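Local coordinates for SRPBCC family protein (Bacillus thuringiensis serovar konkukian, PDB 3F08) that is of unknown function but belongs to the polyketide cyclase and lipid transport family, and so probably binds a hydrophobic ligand, at residues A2-S13 and S96-F107. The protein carries 5 engineered substitutions. Numbering follows the deposited sequence.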
ATOM      1  N   ALA B   2     -22.240  -3.713 -12.518  1.00 41.42           N
ATOM      2  CA  ALA B   2     -22.683  -2.576 -11.713  1.00 33.91           C
ATOM      3  C   ALA B   2     -21.551  -1.685 -11.214  1.00 30.74           C
ATOM      4  O   ALA B   2     -20.507  -2.175 -10.784  1.00 25.58           O
ATOM      5  CB  ALA B   2     -23.507  -3.061 -10.543  1.00 33.78           C
ATOM      6  N   HIS B   3     -21.772  -0.373 -11.267  1.00 26.75           N
ATOM      7  CA  HIS B   3     -20.766   0.590 -10.836  1.00 26.30           C
ATOM      8  C   HIS B   3     -21.404   1.897 -10.387  1.00 24.54           C
ATOM      9  O   HIS B   3     -22.553   2.184 -10.710  1.00 23.84           O
ATOM     10  CB  HIS B   3     -19.799   0.894 -11.983  1.00 26.54           C
ATOM     11  CG  HIS B   3     -20.471   1.431 -13.210  1.00 31.84           C
ATOM     12  ND1 HIS B   3     -21.238   0.644 -14.043  1.00 32.30           N
ATOM     13  CD2 HIS B   3     -20.515   2.682 -13.730  1.00 32.22           C
ATOM     14  CE1 HIS B   3     -21.724   1.387 -15.022  1.00 33.69           C
ATOM     15  NE2 HIS B   3     -21.301   2.628 -14.856  1.00 32.68           N
ATOM     16  N   THR B   4     -20.650   2.689  -9.639  1.00 21.53           N
ATOM     17  CA  THR B   4     -21.152   3.974  -9.193  1.00 19.99           C
ATOM     18  C   THR B   4     -19.970   4.858  -8.831  1.00 20.01           C
ATOM     19  O   THR B   4     -18.887   4.368  -8.511  1.00 19.25           O
ATOM     20  CB  THR B   4     -22.108   3.832  -7.976  1.00 19.53           C
ATOM     21  OG1 THR B   4     -22.823   5.058  -7.789  1.00 15.62           O
ATOM     22  CG2 THR B   4     -21.329   3.513  -6.707  1.00 18.29           C
ATOM     23  N   THR B   5     -20.174   6.166  -8.901  1.00 18.94           N
ATOM     24  CA  THR B   5     -19.121   7.106  -8.573  1.00 20.43           C
ATOM     25  C   THR B   5     -19.733   8.391  -8.061  1.00 22.48           C
ATOM     26  O   THR B   5     -20.837   8.767  -8.457  1.00 21.27           O
ATOM     27  CB  THR B   5     -18.277   7.474  -9.801  1.00 20.14           C
ATOM     28  OG1 THR B   5     -17.721   6.291 -10.380  1.00 25.95           O
ATOM     29  CG2 THR B   5     -17.142   8.404  -9.400  1.00 20.26           C
ATOM     30  N   THR B   6     -19.025   9.053  -7.161  1.00 21.43           N
ATOM     31  CA  THR B   6     -19.493  10.325  -6.654  1.00 24.31           C
ATOM     32  C   THR B   6     -18.249  11.170  -6.459  1.00 25.54           C
ATOM     33  O   THR B   6     -17.168  10.653  -6.174  1.00 24.82           O
ATOM     34  CB  THR B   6     -20.273  10.191  -5.326  1.00 24.93           C
ATOM     35  OG1 THR B   6     -20.868  11.456  -5.004  1.00 26.76           O
ATOM     36  CG2 THR B   6     -19.357   9.769  -4.196  1.00 26.10           C
ATOM     37  N   SER B   7     -18.398  12.472  -6.639  1.00 26.65           N
ATOM     38  CA  SER B   7     -17.273  13.373  -6.508  1.00 28.61           C
ATOM     39  C   SER B   7     -17.667  14.602  -5.717  1.00 28.50           C
ATOM     40  O   SER B   7     -18.847  14.930  -5.607  1.00 27.94           O
ATOM     41  CB  SER B   7     -16.786  13.782  -7.897  1.00 27.66           C
ATOM     42  OG  SER B   7     -15.863  14.843  -7.801  1.00 36.29           O
HETATM   43  N   MSE B   8     -16.674  15.274  -5.150  1.00 29.63           N
HETATM   44  CA  MSE B   8     -16.935  16.480  -4.390  1.00 31.79           C
HETATM   45  C   MSE B   8     -15.688  17.335  -4.307  1.00 27.93           C
HETATM   46  O   MSE B   8     -14.568  16.825  -4.230  1.00 25.45           O
HETATM   47  CB  MSE B   8     -17.433  16.136  -2.980  1.00 39.58           C
HETATM   48  CG  MSE B   8     -17.792  17.359  -2.135  1.00 52.21           C
HETATM   49 SE   MSE B   8     -18.919  16.993  -0.577  1.00 71.85          SE
HETATM   50  CE  MSE B   8     -20.657  17.279  -1.380  1.00 65.30           C
ATOM     51  N   GLU B   9     -15.883  18.645  -4.356  1.00 25.10           N
ATOM     52  CA  GLU B   9     -14.773  19.569  -4.240  1.00 23.95           C
ATOM     53  C   GLU B   9     -14.539  19.737  -2.754  1.00 21.19           C
ATOM     54  O   GLU B   9     -15.367  20.311  -2.048  1.00 21.36           O
ATOM     55  CB  GLU B   9     -15.118  20.925  -4.855  1.00 26.67           C
ATOM     56  CG  GLU B   9     -14.895  21.022  -6.357  1.00 33.39           C
ATOM     57  CD  GLU B   9     -13.422  20.997  -6.742  1.00 34.55           C
ATOM     58  OE1 GLU B   9     -12.634  21.764  -6.147  1.00 35.32           O
ATOM     59  OE2 GLU B   9     -13.058  20.217  -7.649  1.00 36.04           O
ATOM     60  N   ILE B  10     -13.421  19.216  -2.275  1.00 18.15           N
ATOM     61  CA  ILE B  10     -13.084  19.331  -0.869  1.00 14.72           C
ATOM     62  C   ILE B  10     -12.236  20.580  -0.686  1.00 15.40           C
ATOM     63  O   ILE B  10     -11.325  20.833  -1.479  1.00 13.28           O
ATOM     64  CB  ILE B  10     -12.308  18.095  -0.405  1.00 15.09           C
ATOM     65  CG1 ILE B  10     -13.195  16.860  -0.578  1.00 12.86           C
ATOM     66  CG2 ILE B  10     -11.870  18.252   1.061  1.00 11.98           C
ATOM     67  CD1 ILE B  10     -14.487  16.922   0.222  1.00 10.58           C
ATOM     68  N   PHE B  11     -12.533  21.356   0.355  1.00 14.25           N
ATOM     69  CA  PHE B  11     -11.800  22.594   0.606  1.00 14.99           C
ATOM     70  C   PHE B  11     -10.475  22.389   1.302  1.00 14.93           C
ATOM     71  O   PHE B  11     -10.296  22.793   2.449  1.00 14.92           O
ATOM     72  CB  PHE B  11     -12.637  23.572   1.434  1.00 15.67           C
ATOM     73  CG  PHE B  11     -13.964  23.897   0.825  1.00 15.82           C
ATOM     74  CD1 PHE B  11     -14.244  23.548  -0.495  1.00 14.94           C
ATOM     75  CD2 PHE B  11     -14.937  24.560   1.570  1.00 16.55           C
ATOM     76  CE1 PHE B  11     -15.475  23.855  -1.073  1.00 16.46           C
ATOM     77  CE2 PHE B  11     -16.177  24.876   1.008  1.00 16.75           C
ATOM     78  CZ  PHE B  11     -16.447  24.522  -0.319  1.00 16.61           C
ATOM     79  N   GLY B  12      -9.546  21.764   0.595  1.00 15.33           N
ATOM     80  CA  GLY B  12      -8.217  21.516   1.121  1.00 12.40           C
ATOM     81  C   GLY B  12      -7.329  21.257  -0.082  1.00 13.46           C
ATOM     82  O   GLY B  12      -7.811  20.720  -1.074  1.00 12.47           O
ATOM     83  N   SER B  13      -6.056  21.640  -0.028  1.00 12.00           N
ATOM     84  CA  SER B  13      -5.170  21.397  -1.167  1.00 13.51           C
ATOM     85  C   SER B  13      -5.043  19.896  -1.396  1.00 12.05           C
ATOM     86  O   SER B  13      -5.375  19.103  -0.521  1.00 13.75           O
ATOM     87  CB  SER B  13      -3.780  21.980  -0.909  1.00 13.09           C
ATOM     88  OG  SER B  13      -3.133  21.284   0.139  1.00 11.26           O
ATOM     89  N   SER B  96      -5.634  25.981  -5.837  1.00 29.78           N
ATOM     90  CA  SER B  96      -4.544  25.270  -5.191  1.00 29.19           C
ATOM     91  C   SER B  96      -4.930  24.849  -3.776  1.00 27.52           C
ATOM     92  O   SER B  96      -4.257  24.015  -3.177  1.00 27.71           O
ATOM     93  CB  SER B  96      -3.298  26.149  -5.148  1.00 29.52           C
ATOM     94  OG  SER B  96      -3.554  27.349  -4.446  1.00 32.41           O
ATOM     95  N   ASN B  97      -6.013  25.423  -3.248  1.00 26.67           N
ATOM     96  CA  ASN B  97      -6.472  25.089  -1.903  1.00 23.30           C
ATOM     97  C   ASN B  97      -7.742  24.238  -1.897  1.00 21.38           C
ATOM     98  O   ASN B  97      -8.459  24.189  -0.896  1.00 18.76           O
ATOM     99  CB  ASN B  97      -6.695  26.356  -1.071  1.00 27.04           C
ATOM    100  CG  ASN B  97      -7.909  27.151  -1.521  1.00 30.18           C
ATOM    101  OD1 ASN B  97      -8.081  27.426  -2.709  1.00 32.76           O
ATOM    102  ND2 ASN B  97      -8.755  27.534  -0.566  1.00 31.69           N
ATOM    103  N   THR B  98      -8.034  23.580  -3.016  1.00 19.07           N
ATOM    104  CA  THR B  98      -9.201  22.703  -3.082  1.00 18.50           C
ATOM    105  C   THR B  98      -8.802  21.420  -3.800  1.00 16.58           C
ATOM    106  O   THR B  98      -7.780  21.382  -4.477  1.00 16.38           O
ATOM    107  CB  THR B  98     -10.386  23.340  -3.839  1.00 17.44           C
ATOM    108  OG1 THR B  98     -10.015  23.567  -5.203  1.00 17.06           O
ATOM    109  CG2 THR B  98     -10.804  24.653  -3.189  1.00 17.54           C
ATOM    110  N   SER B  99      -9.606  20.374  -3.643  1.00 15.47           N
ATOM    111  CA  SER B  99      -9.330  19.094  -4.283  1.00 15.78           C
ATOM    112  C   SER B  99     -10.613  18.495  -4.821  1.00 15.84           C
ATOM    113  O   SER B  99     -11.689  18.716  -4.270  1.00 18.15           O
ATOM    114  CB  SER B  99      -8.732  18.090  -3.281  1.00 13.03           C
ATOM    115  OG  SER B  99      -7.457  18.481  -2.812  1.00 15.61           O
ATOM    116  N   LEU B 100     -10.504  17.743  -5.909  1.00 16.03           N
ATOM    117  CA  LEU B 100     -11.664  17.060  -6.453  1.00 15.62           C
ATOM    118  C   LEU B 100     -11.476  15.618  -6.017  1.00 15.40           C
ATOM    119  O   LEU B 100     -10.698  14.872  -6.606  1.00 17.94           O
ATOM    120  CB  LEU B 100     -11.701  17.123  -7.976  1.00 17.29           C
ATOM    121  CG  LEU B 100     -12.970  16.469  -8.529  1.00 18.39           C
ATOM    122  CD1 LEU B 100     -14.187  17.238  -8.031  1.00 17.23           C
ATOM    123  CD2 LEU B 100     -12.931  16.449 -10.046  1.00 20.54           C
ATOM    124  N   VAL B 101     -12.169  15.231  -4.962  1.00 15.58           N
ATOM    125  CA  VAL B 101     -12.052  13.876  -4.476  1.00 15.93           C
ATOM    126  C   VAL B 101     -13.126  13.015  -5.120  1.00 17.21           C
ATOM    127  O   VAL B 101     -14.315  13.320  -5.048  1.00 15.84           O
ATOM    128  CB  VAL B 101     -12.175  13.831  -2.954  1.00 16.03           C
ATOM    129  CG1 VAL B 101     -12.014  12.396  -2.471  1.00 12.83           C
ATOM    130  CG2 VAL B 101     -11.111  14.746  -2.326  1.00 13.45           C
ATOM    131  N   GLU B 102     -12.687  11.937  -5.756  1.00 16.86           N
ATOM    132  CA  GLU B 102     -13.582  11.032  -6.456  1.00 18.22           C
ATOM    133  C   GLU B 102     -13.542   9.651  -5.810  1.00 16.77           C
ATOM    134  O   GLU B 102     -12.467   9.089  -5.577  1.00 15.85           O
ATOM    135  CB  GLU B 102     -13.142  10.957  -7.919  1.00 21.63           C
ATOM    136  CG  GLU B 102     -14.119  10.327  -8.874  1.00 29.15           C
ATOM    137  CD  GLU B 102     -13.694  10.536 -10.320  1.00 35.05           C
ATOM    138  OE1 GLU B 102     -12.705   9.911 -10.758  1.00 37.13           O
ATOM    139  OE2 GLU B 102     -14.340  11.347 -11.016  1.00 39.34           O
ATOM    140  N   TRP B 103     -14.718   9.119  -5.504  1.00 14.47           N
ATOM    141  CA  TRP B 103     -14.840   7.802  -4.887  1.00 14.91           C
ATOM    142  C   TRP B 103     -15.706   6.976  -5.830  1.00 15.21           C
ATOM    143  O   TRP B 103     -16.837   7.355  -6.126  1.00 14.77           O
ATOM    144  CB  TRP B 103     -15.527   7.917  -3.520  1.00 12.84           C
ATOM    145  CG  TRP B 103     -15.214   6.797  -2.582  1.00 14.47           C
ATOM    146  CD1 TRP B 103     -14.821   5.531  -2.909  1.00 14.53           C
ATOM    147  CD2 TRP B 103     -15.285   6.837  -1.149  1.00 16.61           C
ATOM    148  NE1 TRP B 103     -14.644   4.781  -1.769  1.00 15.41           N
ATOM    149  CE2 TRP B 103     -14.922   5.558  -0.678  1.00 14.34           C
ATOM    150  CE3 TRP B 103     -15.628   7.831  -0.219  1.00 16.29           C
ATOM    151  CZ2 TRP B 103     -14.884   5.245   0.685  1.00 17.66           C
ATOM    152  CZ3 TRP B 103     -15.592   7.520   1.138  1.00 18.46           C
ATOM    153  CH2 TRP B 103     -15.223   6.233   1.575  1.00 18.19           C
ATOM    154  N   SER B 104     -15.182   5.852  -6.303  1.00 14.76           N
ATOM    155  CA  SER B 104     -15.946   5.027  -7.227  1.00 17.49           C
ATOM    156  C   SER B 104     -15.842   3.537  -6.916  1.00 17.62           C
ATOM    157  O   SER B 104     -14.904   3.088  -6.252  1.00 16.69           O
ATOM    158  CB  SER B 104     -15.474   5.280  -8.657  1.00 18.02           C
ATOM    159  OG  SER B 104     -14.142   4.834  -8.816  1.00 26.50           O
ATOM    160  N   GLY B 105     -16.810   2.772  -7.410  1.00 15.37           N
ATOM    161  CA  GLY B 105     -16.793   1.346  -7.171  1.00 17.35           C
ATOM    162  C   GLY B 105     -17.498   0.514  -8.220  1.00 18.22           C
ATOM    163  O   GLY B 105     -18.400   0.990  -8.923  1.00 19.24           O
ATOM    164  N   THR B 106     -17.056  -0.735  -8.335  1.00 17.20           N
ATOM    165  CA  THR B 106     -17.631  -1.702  -9.260  1.00 15.86           C
ATOM    166  C   THR B 106     -17.962  -2.916  -8.405  1.00 16.24           C
ATOM    167  O   THR B 106     -17.201  -3.285  -7.506  1.00 14.26           O
ATOM    168  CB  THR B 106     -16.636  -2.082 -10.366  1.00 17.49           C
ATOM    169  OG1 THR B 106     -15.446  -2.613  -9.780  1.00 21.78           O
ATOM    170  CG2 THR B 106     -16.270  -0.858 -11.188  1.00 17.08           C
ATOM    171  N   PHE B 107     -19.100  -3.539  -8.678  1.00 14.77           N
ATOM    172  CA  PHE B 107     -19.531  -4.670  -7.874  1.00 16.72           C
ATOM    173  C   PHE B 107     -20.700  -5.392  -8.537  1.00 18.81           C
ATOM    174  O   PHE B 107     -21.284  -4.900  -9.502  1.00 16.58           O
ATOM    175  CB  PHE B 107     -19.983  -4.154  -6.513  1.00 15.41           C
ATOM    176  CG  PHE B 107     -20.818  -2.906  -6.607  1.00 16.46           C
ATOM    177  CD1 PHE B 107     -20.215  -1.646  -6.633  1.00 18.85           C
ATOM    178  CD2 PHE B 107     -22.201  -2.988  -6.750  1.00 17.35           C
ATOM    179  CE1 PHE B 107     -20.974  -0.486  -6.815  1.00 19.20           C
ATOM    180  CE2 PHE B 107     -22.973  -1.838  -6.933  1.00 18.55           C
ATOM    181  CZ  PHE B 107     -22.360  -0.583  -6.965  1.00 19.60           C
TER
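The carbonyl of Ala2 sits over one face of the Phe107 ring, its O 4.1 Å above the plane and over the centre, while the methyl CG2 of Thr4 reaches the rim near the ring plane, 4.0 Å from CE1 of Phe107. A chi1 of 43°, which sets CG between the backbone N and the carbonyl carbon, brings the ring back under the first strand; that same Ala2 O accepts the Phe107 N-H. The other large ring, Trp103, swings away from strand 3-10 to stack on Tyr125 of helix 114-137.

From here the two strands run antiparallel, and paired N-H and C=O groups join Thr4 to Gly105, Thr6 to Trp103, Met8 to Val101 and Ile10 to Ser99. The bond from Trp103 N to Thr6 O is almost straight, 178° at the hydrogen. On the Ile10 face, CG1 of Ile10 presses on CG2 of Val101 at 3.4 Å, tight for two carbons, and both side chains rest on Val17 of helix 14-21. On the other face, Thr5 CG2 lies against Glu102 CG (3.6 Å), whose carboxylate forms a salt bridge with Lys91. Bent at chi2 (-69°), Glu9 folds back over Leu100, OE2 coming 3.2 Å from CD1 of Leu100.

Past Ile10 the chain turns at Phe11, an inverse gamma turn, and Ser99 OG donates to Gly12 O (2.9 Å). Ser13 then N-caps helix 14-21 through Gln16 N. This joins the N-terminal edge strand to strand 99-109 in the antiparallel sheet that curves around the long C-terminal helix, the helix-grip fold of the Bet v 1-like superfamily.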